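Local coordinates for protein TqaL (PDB 7EEH) that belongs to the 2OG-Fe dioxygenase family of the cupin clan and carries an Fe (III) ion in its metal site, at residues B[59-64]-B[163-168]; B[78-83]-B[92-97]; B[123-128]-B[301-306]; B[183-188]-B[250-255]; B[189-194]-B[246-251]. The protein carries 1 engineered substitution. One frame throughout, in Å; residues are numbered along the deposited sequence.

How the contacts relate
Contacts 1, 2, 3 and 5 all reach the same eight-stranded antiparallel sheet, whereas contact 4 supplies three of the iron ligands beside it. Contacts 1, 3 and 5 are mainly buried and contacts 2 and 4 partly buried; contact 5 lies nearest the chain's centre, about 9 Å between centres, and contact 3 farthest, about 16 Å. Contacts 1 and 2 meet where strands 158-170 and 74-84 pair, and R92 of contact 2 bonds to Q125 and pairs with M303 of contact 3. Contacts 4 and 5 have E250 and N251 in common. Arginines with carbonyl acceptors mark contacts 1 and 2, a buried glutamine amide contact 3, metal ligation contact 4 and backbone pairing contact 5.

Contact 1 (B[59-64]-B[163-168]); sequences QRVSNN and LFNLRT
A short 3-10 turn at 62-63, in the loop after helix 52-58, packs on strand 158-170 of the large antiparallel sheet without backbone pairing, the nearest CA atoms, those of S62 and R167, being 6.6 Å apart. R167 carries the contact. Its CG is anti to the backbone N (chi1 161°) and the chain bends at chi3 (-62°), which brings the guanidinium end-on to N63. NH2 donates to N63 OD1 at 3.0 Å, from above the carbonyl plane, while NH1 reaches the same OD1 at 3.3 Å, in that plane and on a lone pair. OD1 stays close to the guanidinium plane, although amide and guanidinium are turned 66° apart. S62 O sits over the centre of one guanidinium face, 3.6 Å from R167 CZ. Deeper in, V61 and S62 rest against the side chain of N165. The positive charge is met by D270, in a salt bridge to R167 NE, while two N-H groups grip N63 OD1; the S62 carbonyl probably adds a favourable electrostatic contact.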
# COMPACT_ATOMS: atom_id res chain seq x y z
N GLN B 59 23.33 15.81 -2.31
CA GLN B 59 23.21 17.13 -2.92
C GLN B 59 24.47 17.98 -2.78
O GLN B 59 24.50 19.10 -3.29
CB GLN B 59 22.00 17.84 -2.31
CG GLN B 59 20.73 17.17 -2.80
CD GLN B 59 19.48 17.71 -2.17
OE1 GLN B 59 18.95 18.72 -2.61
NE2 GLN B 59 18.99 17.02 -1.16
N ARG B 60 25.52 17.46 -2.13
CA ARG B 60 26.78 18.16 -1.96
C ARG B 60 27.97 17.48 -2.63
O ARG B 60 29.01 18.13 -2.79
CB ARG B 60 27.12 18.32 -0.47
CG ARG B 60 26.09 19.08 0.34
CD ARG B 60 26.42 18.98 1.82
NE ARG B 60 25.21 19.07 2.63
CZ ARG B 60 24.76 18.11 3.44
NH1 ARG B 60 25.44 16.97 3.57
NH2 ARG B 60 23.64 18.30 4.13
N VAL B 61 27.85 16.21 -3.00
CA VAL B 61 29.02 15.46 -3.48
C VAL B 61 29.56 16.04 -4.79
O VAL B 61 30.77 15.94 -5.07
CB VAL B 61 28.66 13.96 -3.62
CG1 VAL B 61 27.57 13.75 -4.67
CG2 VAL B 61 29.90 13.14 -3.94
N SER B 62 28.70 16.68 -5.58
CA SER B 62 29.15 17.26 -6.85
C SER B 62 30.08 18.45 -6.65
O SER B 62 30.70 18.90 -7.62
CB SER B 62 27.93 17.69 -7.66
OG SER B 62 27.16 16.55 -8.04
N ASN B 63 30.16 18.98 -5.43
CA ASN B 63 31.08 20.08 -5.13
C ASN B 63 32.54 19.65 -5.14
O ASN B 63 33.42 20.51 -5.16
CB ASN B 63 30.74 20.70 -3.77
CG ASN B 63 29.44 21.49 -3.78
OD1 ASN B 63 29.05 22.06 -4.80
ND2 ASN B 63 28.77 21.55 -2.63
N ASN B 64 32.82 18.34 -5.12
CA ASN B 64 34.17 17.81 -5.00
C ASN B 64 34.63 17.10 -6.27
O ASN B 64 35.53 16.24 -6.20
CB ASN B 64 34.26 16.87 -3.80
CG ASN B 64 34.15 17.60 -2.50
OD1 ASN B 64 34.49 18.77 -2.42
ND2 ASN B 64 33.68 16.91 -1.46
N LEU B 163 29.79 4.90 -14.50
CA LEU B 163 29.06 5.96 -13.82
C LEU B 163 29.86 7.25 -13.82
O LEU B 163 31.00 7.27 -13.35
CB LEU B 163 28.72 5.54 -12.39
CG LEU B 163 27.89 6.73 -11.89
CD1 LEU B 163 26.42 6.50 -11.82
CD2 LEU B 163 28.48 7.34 -10.60
N PHE B 164 29.27 8.33 -14.34
CA PHE B 164 29.84 9.67 -14.26
C PHE B 164 29.02 10.54 -13.33
O PHE B 164 27.79 10.64 -13.48
CB PHE B 164 29.90 10.34 -15.63
CG PHE B 164 30.95 9.78 -16.54
CD1 PHE B 164 30.75 8.58 -17.19
CD2 PHE B 164 32.13 10.47 -16.76
CE1 PHE B 164 31.72 8.07 -18.04
CE2 PHE B 164 33.10 9.96 -17.60
CZ PHE B 164 32.89 8.76 -18.24
N ASN B 165 29.69 11.21 -12.41
CA ASN B 165 29.10 12.29 -11.62
C ASN B 165 29.61 13.58 -12.27
O ASN B 165 30.81 13.82 -12.30
CB ASN B 165 29.51 12.15 -10.16
CG ASN B 165 28.87 13.18 -9.27
OD1 ASN B 165 28.08 14.03 -9.70
ND2 ASN B 165 29.17 13.09 -7.99
N LEU B 166 28.70 14.37 -12.83
CA LEU B 166 29.07 15.40 -13.80
C LEU B 166 28.40 16.72 -13.46
O LEU B 166 27.17 16.79 -13.34
CB LEU B 166 28.69 14.96 -15.23
CG LEU B 166 28.72 16.02 -16.34
CD1 LEU B 166 30.13 16.51 -16.56
CD2 LEU B 166 28.14 15.50 -17.63
N ARG B 167 29.20 17.78 -13.32
CA ARG B 167 28.68 19.14 -13.20
C ARG B 167 29.05 19.89 -14.48
O ARG B 167 30.24 20.05 -14.79
CB ARG B 167 29.25 19.84 -11.97
CG ARG B 167 29.14 21.36 -12.02
CD ARG B 167 29.48 22.01 -10.69
NE ARG B 167 28.57 21.59 -9.63
CZ ARG B 167 28.75 21.85 -8.34
NH1 ARG B 167 29.81 22.54 -7.93
NH2 ARG B 167 27.86 21.41 -7.44
N THR B 168 28.04 20.31 -15.24
CA THR B 168 28.30 21.15 -16.40
C THR B 168 28.24 22.61 -15.98
O THR B 168 27.58 22.96 -15.01
CB THR B 168 27.29 20.89 -17.52
OG1 THR B 168 25.97 21.24 -17.09
CG2 THR B 168 27.32 19.41 -17.94

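Contact 2 (B[78-83]-B[92-97])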
# COMPACT_ATOMS: atom_id res chain seq x y z
N ASN B 78 34.45 9.69 -12.42
CA ASN B 78 33.79 8.50 -12.94
C ASN B 78 34.35 7.24 -12.29
O ASN B 78 35.42 7.24 -11.67
CB ASN B 78 33.92 8.39 -14.46
CG ASN B 78 35.33 8.12 -14.90
OD1 ASN B 78 35.72 6.97 -15.07
ND2 ASN B 78 36.11 9.17 -15.08
N GLY B 79 33.58 6.17 -12.43
CA GLY B 79 33.97 4.87 -11.91
C GLY B 79 33.22 3.78 -12.64
O GLY B 79 32.09 3.97 -13.10
N ARG B 80 33.87 2.62 -12.76
CA ARG B 80 33.28 1.44 -13.38
C ARG B 80 32.74 0.54 -12.29
O ARG B 80 33.43 0.28 -11.30
CB ARG B 80 34.29 0.67 -14.22
CG ARG B 80 34.78 1.38 -15.47
CD ARG B 80 36.02 0.67 -16.04
NE ARG B 80 35.70 -0.67 -16.51
CZ ARG B 80 36.20 -1.80 -16.02
NH1 ARG B 80 37.09 -1.82 -15.04
NH2 ARG B 80 35.79 -2.94 -16.55
N PHE B 81 31.51 0.07 -12.47
CA PHE B 81 30.89 -0.90 -11.58
C PHE B 81 30.47 -2.11 -12.39
O PHE B 81 30.34 -2.05 -13.61
CB PHE B 81 29.69 -0.31 -10.84
CG PHE B 81 30.03 0.88 -9.99
CD1 PHE B 81 30.08 2.15 -10.54
CD2 PHE B 81 30.30 0.72 -8.64
CE1 PHE B 81 30.40 3.25 -9.76
CE2 PHE B 81 30.63 1.82 -7.85
CZ PHE B 81 30.67 3.08 -8.41
N CYS B 82 30.29 -3.22 -11.69
CA CYS B 82 29.84 -4.47 -12.27
C CYS B 82 28.53 -4.89 -11.61
O CYS B 82 28.47 -5.04 -10.38
CB CYS B 82 30.89 -5.57 -12.09
SG CYS B 82 30.29 -7.20 -12.59
N PHE B 83 27.48 -5.04 -12.40
CA PHE B 83 26.30 -5.75 -11.95
C PHE B 83 26.58 -7.24 -12.15
O PHE B 83 26.65 -7.72 -13.29
CB PHE B 83 25.06 -5.30 -12.73
CG PHE B 83 24.55 -3.93 -12.34
CD1 PHE B 83 23.95 -3.72 -11.11
CD2 PHE B 83 24.64 -2.87 -13.23
CE1 PHE B 83 23.45 -2.47 -10.77
CE2 PHE B 83 24.15 -1.62 -12.89
CZ PHE B 83 23.55 -1.42 -11.66
N ARG B 92 32.57 -2.21 -7.18
CA ARG B 92 33.44 -1.27 -7.86
C ARG B 92 34.57 -2.03 -8.55
O ARG B 92 35.20 -2.89 -7.93
CB ARG B 92 34.02 -0.26 -6.87
CG ARG B 92 34.99 0.74 -7.46
CD ARG B 92 34.27 1.73 -8.35
NE ARG B 92 35.16 2.75 -8.89
CZ ARG B 92 35.47 3.87 -8.24
NH1 ARG B 92 34.96 4.12 -7.05
NH2 ARG B 92 36.29 4.75 -8.80
N LEU B 93 34.82 -1.72 -9.81
CA LEU B 93 35.90 -2.32 -10.57
C LEU B 93 37.10 -1.38 -10.62
O LEU B 93 36.97 -0.17 -10.44
CB LEU B 93 35.47 -2.64 -12.00
CG LEU B 93 34.25 -3.54 -12.17
CD1 LEU B 93 33.93 -3.65 -13.64
CD2 LEU B 93 34.54 -4.91 -11.59
N GLU B 94 38.27 -1.95 -10.91
CA GLU B 94 39.50 -1.18 -11.03
C GLU B 94 39.41 -0.23 -12.22
O GLU B 94 38.64 -0.43 -13.16
CB GLU B 94 40.69 -2.12 -11.23
CG GLU B 94 40.62 -2.87 -12.55
CD GLU B 94 41.92 -3.58 -12.90
OE1 GLU B 94 42.88 -3.48 -12.11
OE2 GLU B 94 41.97 -4.23 -13.97
N PHE B 95 40.24 0.82 -12.16
CA PHE B 95 40.40 1.70 -13.31
C PHE B 95 40.88 0.89 -14.51
O PHE B 95 41.74 0.03 -14.38
CB PHE B 95 41.40 2.81 -13.01
CG PHE B 95 41.68 3.69 -14.20
CD1 PHE B 95 40.77 4.66 -14.59
CD2 PHE B 95 42.84 3.53 -14.95
CE1 PHE B 95 41.02 5.46 -15.70
CE2 PHE B 95 43.09 4.32 -16.05
CZ PHE B 95 42.18 5.29 -16.42
N GLN B 96 40.30 1.19 -15.67
CA GLN B 96 40.72 0.59 -16.93
C GLN B 96 40.83 1.69 -17.98
O GLN B 96 39.82 2.36 -18.28
CB GLN B 96 39.77 -0.51 -17.41
CG GLN B 96 40.34 -1.29 -18.58
CD GLN B 96 39.47 -2.45 -19.05
OE1 GLN B 96 38.47 -2.79 -18.43
NE2 GLN B 96 39.88 -3.08 -20.14
N PRO B 97 42.01 1.91 -18.57
CA PRO B 97 42.26 2.96 -19.57
C PRO B 97 41.73 2.60 -20.96
O PRO B 97 40.71 3.15 -21.37
CB PRO B 97 43.79 3.06 -19.57
CG PRO B 97 44.24 1.67 -19.25
CD PRO B 97 43.22 1.11 -18.29
O HOH W 1 36.34 2.15 -11.42
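Backbone pairing is brief: F81 and R92 form an antiparallel non-hydrogen-bonded pair with CA atoms 4.5 Å apart, and next to it L93 N donates to R80 O at 2.9 Å, nearly straight at 169°. Where segment 92-97 then diverges, water 1 accepts from R80 N and R92 NE and donates to L93 O; R92 NH1 bonds to Q125 OE1 and V120 O. R80 NH1 donates to the backbone carbonyl E94 O at 2.8 Å, in the guanidinium plane but bent, 136° at the hydrogen. L93 CD1 lies over one face of that guanidinium and Q96 OE1 over the opposite one, both toward the rim, the Q96 amide perpendicular; R80 NH2 and Q96 OE1 each bond to S294. R92 CD makes a CH-pi contact over the F81 ring, 4.0 Å from its centroid, and C82 CB meets L93 CD2 at 3.7 Å. Strand 74-84 forms a beta hairpin with 89-92 and pairs on its other flank with 158-170, while L134 of helix 128-141 packs on F81.

Contact 3 (B[123-128]-B[301-306])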
# COMPACT_ATOMS: atom_id res chain seq x y z
N GLU B 123 33.25 9.07 -0.93
CA GLU B 123 32.20 10.05 -0.64
C GLU B 123 30.92 9.73 -1.41
O GLU B 123 29.82 9.83 -0.85
CB GLU B 123 32.67 11.46 -1.00
CG GLU B 123 31.72 12.53 -0.50
CD GLU B 123 32.02 13.93 -1.01
OE1 GLU B 123 33.08 14.13 -1.65
OE2 GLU B 123 31.18 14.83 -0.78
N LEU B 124 31.04 9.35 -2.67
CA LEU B 124 29.87 9.00 -3.48
C LEU B 124 29.53 7.52 -3.33
O LEU B 124 28.40 7.18 -2.95
CB LEU B 124 30.09 9.34 -4.96
CG LEU B 124 28.90 9.01 -5.88
CD1 LEU B 124 27.64 9.72 -5.43
CD2 LEU B 124 29.21 9.36 -7.32
N GLN B 125 30.49 6.63 -3.61
CA GLN B 125 30.16 5.22 -3.76
C GLN B 125 29.80 4.54 -2.44
O GLN B 125 29.20 3.47 -2.47
CB GLN B 125 31.30 4.47 -4.46
CG GLN B 125 32.56 4.26 -3.63
CD GLN B 125 33.48 3.22 -4.24
OE1 GLN B 125 33.19 2.69 -5.32
NE2 GLN B 125 34.59 2.93 -3.58
N LEU B 126 30.14 5.11 -1.29
CA LEU B 126 29.64 4.56 -0.03
C LEU B 126 28.39 5.28 0.47
O LEU B 126 27.87 4.94 1.54
CB LEU B 126 30.73 4.58 1.04
CG LEU B 126 32.01 3.79 0.72
CD1 LEU B 126 32.93 3.68 1.96
CD2 LEU B 126 31.71 2.41 0.15
N ASN B 127 27.91 6.28 -0.26
CA ASN B 127 26.65 6.93 0.06
C ASN B 127 25.51 5.93 -0.18
O ASN B 127 25.39 5.38 -1.28
CB ASN B 127 26.52 8.19 -0.80
CG ASN B 127 25.23 8.93 -0.58
OD1 ASN B 127 24.14 8.39 -0.80
ND2 ASN B 127 25.34 10.19 -0.17
N THR B 128 24.70 5.67 0.85
CA THR B 128 23.67 4.64 0.73
C THR B 128 22.55 5.01 -0.24
O THR B 128 21.84 4.12 -0.71
CB THR B 128 23.05 4.32 2.09
OG1 THR B 128 22.40 5.50 2.60
CG2 THR B 128 24.11 3.85 3.07
N LEU B 301 39.80 1.36 -3.71
CA LEU B 301 38.47 1.92 -3.44
C LEU B 301 37.41 0.82 -3.54
O LEU B 301 36.44 0.93 -4.29
CB LEU B 301 38.15 3.05 -4.41
CG LEU B 301 39.00 4.32 -4.28
CD1 LEU B 301 38.90 5.19 -5.54
CD2 LEU B 301 38.59 5.10 -3.05
N PRO B 302 37.56 -0.26 -2.77
CA PRO B 302 36.65 -1.39 -2.92
C PRO B 302 35.24 -1.01 -2.50
O PRO B 302 35.03 -0.11 -1.70
CB PRO B 302 37.25 -2.45 -1.99
CG PRO B 302 37.85 -1.62 -0.90
CD PRO B 302 38.43 -0.42 -1.59
N MSE B 303 34.27 -1.72 -3.08
CA MSE B 303 32.87 -1.49 -2.78
C MSE B 303 32.05 -2.65 -3.33
O MSE B 303 32.24 -3.07 -4.48
CB MSE B 303 32.41 -0.15 -3.37
CG MSE B 303 31.03 0.28 -2.93
SE MSE B 303 29.65 -0.26 -4.21
CE MSE B 303 28.99 1.40 -4.51
N GLU B 304 31.17 -3.21 -2.51
CA GLU B 304 30.29 -4.27 -2.98
C GLU B 304 29.05 -4.30 -2.10
O GLU B 304 29.17 -4.33 -0.88
CB GLU B 304 30.99 -5.63 -2.97
CG GLU B 304 30.09 -6.77 -3.44
CD GLU B 304 30.85 -7.88 -4.14
OE1 GLU B 304 32.05 -7.71 -4.44
OE2 GLU B 304 30.24 -8.93 -4.41
N VAL B 305 27.87 -4.26 -2.72
CA VAL B 305 26.62 -4.32 -1.98
C VAL B 305 25.72 -5.34 -2.66
O VAL B 305 25.78 -5.50 -3.89
CB VAL B 305 25.91 -2.95 -1.89
CG1 VAL B 305 26.80 -1.92 -1.20
CG2 VAL B 305 25.49 -2.45 -3.26
N PRO B 306 24.88 -6.05 -1.91
CA PRO B 306 23.95 -6.99 -2.55
C PRO B 306 22.88 -6.27 -3.35
O PRO B 306 22.47 -5.17 -3.02
CB PRO B 306 23.34 -7.74 -1.36
CG PRO B 306 23.55 -6.83 -0.18
CD PRO B 306 24.83 -6.11 -0.44
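Q125, the last residue of helix 122-125, puts CG in the crowded position between its backbone N and carbonyl carbon and then runs extended, so that its amide reaches out to segment 301-306. There NE2 donates to L301 O at 2.8 Å. The bond is straight at the hydrogen, 169°, and L301 O lies in the amide plane of Q125, but the donor stands well above the plane of the accepting carbonyl. NE2 also bonds to D122 and OE1 accepts from R92, which together fix the rotation of the amide and satisfy both of its polar atoms in a buried place. M303, a selenomethionine, approaches tip to tip: CG is anti to the backbone N, and bends at chi2 (-94°) and chi3 (-123°), both away from the usual staggered values, turn CE toward the Q125 backbone carbonyl. Its CB lies 3.5 Å from Q125 OE1, and its CE comes within 2.9 Å of Q125 O, a tight approach. L126 runs antiparallel alongside M303, CD2 meeting M303 CG at 3.8 Å. The contact lies at the junction where helix 122-125 gives way to helix 128-141, whose N-cap is N127. F130 and Q131 of that second helix also touch M303, while backbone bonds from M303 to R92 and from V305 to V90 set strand 304-306 against strand 89-92 at the sheet's edge.

Contact 4 (B[183-188]-B[250-255]). With FE (Fe (III) ion), chain H.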
# COMPACT_ATOMS: atom_id res chain seq x y z
N VAL B 183 21.71 14.27 -32.07
CA VAL B 183 21.00 13.01 -31.91
C VAL B 183 21.99 11.85 -31.90
O VAL B 183 22.81 11.73 -32.81
CB VAL B 183 19.97 12.86 -33.04
CG1 VAL B 183 19.17 11.58 -32.88
CG2 VAL B 183 19.05 14.08 -33.05
N HIS B 184 21.88 10.97 -30.90
CA HIS B 184 22.84 9.88 -30.76
C HIS B 184 22.25 8.75 -29.92
O HIS B 184 21.21 8.89 -29.28
CB HIS B 184 24.14 10.40 -30.12
CG HIS B 184 23.96 10.84 -28.70
ND1 HIS B 184 23.43 12.06 -28.37
CD2 HIS B 184 24.23 10.21 -27.53
CE1 HIS B 184 23.39 12.18 -27.05
NE2 HIS B 184 23.87 11.07 -26.52
N THR B 185 22.94 7.60 -29.95
CA THR B 185 22.90 6.61 -28.89
C THR B 185 24.25 6.61 -28.16
O THR B 185 25.27 7.01 -28.72
CB THR B 185 22.62 5.19 -29.41
OG1 THR B 185 23.79 4.67 -30.05
CG2 THR B 185 21.46 5.21 -30.41
N ASP B 186 24.23 6.15 -26.92
CA ASP B 186 25.42 6.10 -26.08
C ASP B 186 26.25 4.84 -26.31
O ASP B 186 27.30 4.69 -25.68
CB ASP B 186 25.04 6.15 -24.60
CG ASP B 186 24.25 7.40 -24.24
OD1 ASP B 186 24.43 8.45 -24.88
OD2 ASP B 186 23.46 7.31 -23.28
N GLY B 187 25.80 3.93 -27.17
CA GLY B 187 26.55 2.71 -27.42
C GLY B 187 26.47 1.68 -26.33
O GLY B 187 27.35 0.82 -26.24
N VAL B 188 25.45 1.73 -25.47
CA VAL B 188 25.32 0.77 -24.38
C VAL B 188 23.95 0.11 -24.49
O VAL B 188 23.29 0.20 -25.53
CB VAL B 188 25.54 1.45 -23.01
CG1 VAL B 188 26.99 1.98 -22.88
CG2 VAL B 188 24.56 2.59 -22.81
N GLU B 250 17.29 1.08 -28.58
CA GLU B 250 16.01 1.19 -29.26
C GLU B 250 15.48 2.62 -29.30
O GLU B 250 14.40 2.84 -29.87
CB GLU B 250 14.97 0.27 -28.61
CG GLU B 250 15.42 -1.18 -28.60
CD GLU B 250 14.57 -2.04 -27.70
OE1 GLU B 250 13.41 -1.65 -27.45
OE2 GLU B 250 15.09 -3.08 -27.23
N ASN B 251 16.21 3.57 -28.72
CA ASN B 251 15.90 4.99 -28.74
C ASN B 251 17.16 5.75 -29.13
O ASN B 251 18.27 5.27 -28.91
CB ASN B 251 15.48 5.55 -27.37
CG ASN B 251 14.29 4.85 -26.79
OD1 ASN B 251 13.16 5.21 -27.09
ND2 ASN B 251 14.54 3.86 -25.93
N LYS B 252 16.98 6.87 -29.81
CA LYS B 252 18.04 7.85 -29.94
C LYS B 252 17.65 8.98 -29.01
O LYS B 252 16.48 9.09 -28.63
CB LYS B 252 18.22 8.36 -31.38
CG LYS B 252 18.89 7.39 -32.33
CD LYS B 252 18.90 7.84 -33.79
CE LYS B 252 19.43 6.73 -34.71
NZ LYS B 252 19.28 7.03 -36.17
N HIS B 253 18.62 9.80 -28.61
CA HIS B 253 18.27 10.89 -27.72
C HIS B 253 19.17 12.09 -27.99
O HIS B 253 20.18 12.00 -28.70
CB HIS B 253 18.34 10.47 -26.24
CG HIS B 253 19.68 9.97 -25.82
ND1 HIS B 253 20.11 8.67 -26.04
CD2 HIS B 253 20.70 10.59 -25.16
CE1 HIS B 253 21.32 8.52 -25.54
NE2 HIS B 253 21.70 9.67 -25.01
N SER B 254 18.77 13.23 -27.44
CA SER B 254 19.51 14.47 -27.57
C SER B 254 19.16 15.35 -26.38
O SER B 254 18.08 15.22 -25.79
CB SER B 254 19.20 15.17 -28.90
OG SER B 254 17.86 15.63 -28.95
N LEU B 255 20.08 16.24 -26.02
CA LEU B 255 19.93 17.10 -24.86
C LEU B 255 20.12 18.55 -25.28
O LEU B 255 21.03 18.87 -26.05
CB LEU B 255 20.95 16.71 -23.76
CG LEU B 255 21.00 17.48 -22.42
CD1 LEU B 255 19.69 17.42 -21.63
CD2 LEU B 255 22.18 17.02 -21.55
FE FE H . 23.67 10.33 -24.48
O HOH W 2 25.86 10.93 -24.32
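The Fe (III) ion is bound by H184 NE2 at 2.2 Å, D186 OD1 at 2.1 Å and H253 NE2 at 2.1 Å, the two-histidine, one-carboxylate facial triad characteristic of this family. Water 2 takes a further position at 2.3 Å, and two atoms from elsewhere complete six ligands. Both histidines carry CG in the crowded position between backbone N and carbonyl carbon (chi1 67° in H184), and their rings, with planes 61° apart, converge on the metal. The D186 carboxylate meets H253 at the ring edge, its plane turned 79° from the imidazole.

Behind the ligands, the backbones hold the two histidines in register: H184 N donates to H253 O at 3.0 Å and H253 N to H184 O at 2.8 Å, a single antiparallel hydrogen-bonded pair. H184 ND1 is bonded to G182 O, which orients that ring. T191 on strand 190-199, bonded to D186 OD2, and D248 in the loop after strand 243-247, bonded to D186 N, form the second shell that positions the aspartate. Flanking contacts are apolar: V183 CG1 crosses K252 CB at 3.7 Å, and T185 CG2 lies near K252 CG. Strand 252-255 is an outer strand of the small three-stranded sheet, paired with 209-213, and the iron sits between it and the loop that leads into strand 190-199 of the large sheet.

Contact 5 (B[189-194]-B[246-251])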
# COMPACT_ATOMS: atom_id res chain seq x y z
N ASP B 189 23.51 -0.58 -23.43
CA ASP B 189 22.19 -1.21 -23.40
C ASP B 189 21.15 -0.36 -22.67
O ASP B 189 20.05 -0.18 -23.18
CB ASP B 189 22.27 -2.60 -22.74
CG ASP B 189 23.06 -3.60 -23.59
OD1 ASP B 189 22.74 -3.73 -24.79
OD2 ASP B 189 23.99 -4.23 -23.04
N HIS B 190 21.48 0.14 -21.47
CA HIS B 190 20.56 0.95 -20.68
C HIS B 190 21.31 2.17 -20.16
O HIS B 190 22.42 2.04 -19.64
CB HIS B 190 20.00 0.19 -19.47
CG HIS B 190 19.33 -1.10 -19.82
ND1 HIS B 190 18.03 -1.17 -20.26
CD2 HIS B 190 19.78 -2.38 -19.77
CE1 HIS B 190 17.71 -2.43 -20.49
NE2 HIS B 190 18.76 -3.19 -20.20
N THR B 191 20.69 3.35 -20.29
CA THR B 191 21.27 4.59 -19.78
C THR B 191 20.30 5.20 -18.77
O THR B 191 19.10 5.27 -19.02
CB THR B 191 21.53 5.61 -20.91
OG1 THR B 191 22.47 5.09 -21.85
CG2 THR B 191 22.10 6.93 -20.30
N MSE B 192 20.84 5.61 -17.62
CA MSE B 192 20.05 6.24 -16.56
C MSE B 192 20.72 7.57 -16.20
O MSE B 192 21.94 7.64 -15.99
CB MSE B 192 19.95 5.33 -15.32
CG MSE B 192 19.09 5.91 -14.19
SE MSE B 192 18.41 4.57 -12.98
CE MSE B 192 19.71 4.65 -11.47
N THR B 193 19.92 8.64 -16.16
CA THR B 193 20.40 9.98 -15.82
C THR B 193 19.57 10.50 -14.66
O THR B 193 18.34 10.64 -14.79
CB THR B 193 20.31 10.92 -17.01
OG1 THR B 193 18.94 11.03 -17.43
CG2 THR B 193 21.13 10.37 -18.16
N THR B 194 20.23 10.79 -13.55
CA THR B 194 19.57 11.17 -12.31
C THR B 194 20.08 12.54 -11.91
O THR B 194 21.29 12.78 -11.91
CB THR B 194 19.85 10.13 -11.22
OG1 THR B 194 19.19 8.90 -11.56
CG2 THR B 194 19.38 10.60 -9.85
N LEU B 246 16.42 4.72 -20.06
CA LEU B 246 16.04 4.45 -21.44
C LEU B 246 16.83 3.26 -21.99
O LEU B 246 17.98 3.04 -21.62
CB LEU B 246 16.25 5.67 -22.35
CG LEU B 246 17.64 6.31 -22.50
CD1 LEU B 246 18.48 5.62 -23.57
CD2 LEU B 246 17.48 7.78 -22.82
N VAL B 247 16.19 2.51 -22.89
CA VAL B 247 16.84 1.42 -23.60
C VAL B 247 17.66 2.05 -24.73
O VAL B 247 17.10 2.61 -25.67
CB VAL B 247 15.83 0.41 -24.14
CG1 VAL B 247 16.55 -0.69 -24.99
CG2 VAL B 247 15.05 -0.21 -22.99
N ASP B 248 18.99 1.98 -24.62
CA ASP B 248 19.85 2.81 -25.46
C ASP B 248 19.93 2.29 -26.89
O ASP B 248 20.29 3.05 -27.80
CB ASP B 248 21.25 2.89 -24.85
CG ASP B 248 22.18 3.82 -25.63
OD1 ASP B 248 21.84 5.00 -25.82
OD2 ASP B 248 23.26 3.35 -26.04
N THR B 249 19.61 1.02 -27.10
CA THR B 249 19.64 0.39 -28.42
C THR B 249 18.35 0.59 -29.20
O THR B 249 18.33 0.30 -30.40
CB THR B 249 19.90 -1.11 -28.27
OG1 THR B 249 19.03 -1.64 -27.27
CG2 THR B 249 21.34 -1.36 -27.84
N GLU B 250 17.29 1.08 -28.58
CA GLU B 250 16.01 1.19 -29.26
C GLU B 250 15.48 2.62 -29.30
O GLU B 250 14.40 2.84 -29.87
CB GLU B 250 14.97 0.27 -28.61
CG GLU B 250 15.42 -1.18 -28.60
CD GLU B 250 14.57 -2.04 -27.70
OE1 GLU B 250 13.41 -1.65 -27.45
OE2 GLU B 250 15.09 -3.08 -27.23
N ASN B 251 16.21 3.57 -28.72
CA ASN B 251 15.90 4.99 -28.74
C ASN B 251 17.16 5.75 -29.13
O ASN B 251 18.27 5.27 -28.91
CB ASN B 251 15.48 5.55 -27.37
CG ASN B 251 14.29 4.85 -26.79
OD1 ASN B 251 13.16 5.21 -27.09
ND2 ASN B 251 14.54 3.86 -25.93
O HOH W 3 20.23 -3.56 -25.50
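Just where strand 190-199 begins, D189 and H190 both face T276 of strand 267-277, a classic beta bulge on the flank away from segment 246-251. On the near flank D189 O still accepts from D248 N at 2.8 Å, with the donor well above the carbonyl plane. Regular antiparallel pairing follows: H190 and V247 are a non-hydrogen-bonded pair, and T191 and L246 a hydrogen-bonded one, joined by T191 N to L246 O at 3.0 Å and L246 N to T191 O at 2.9 Å, both nearly along the C=O axes. These belong to strands 190-199 and 243-247 of the large sheet of the cupin-type fold. Side chains touch lightly: H190 and V247 run alongside each other on the same face of the sheet, and L246 CD1 meets T191 CB at 4.0 Å. T191 OG1, engaged by D186 of the iron site, passes 3.9 Å from D248 CB. D248 OD2 accepts from V188 N and forms a salt bridge with R149. Water 3 donates to D189 OD1 at 2.6 Å and accepts from T249 OG1; OD1 also bonds to Y154. In the turn beyond, N251 ND2 bonds to V247 O at 2.9 Å, in the carbonyl plane and on a lone pair.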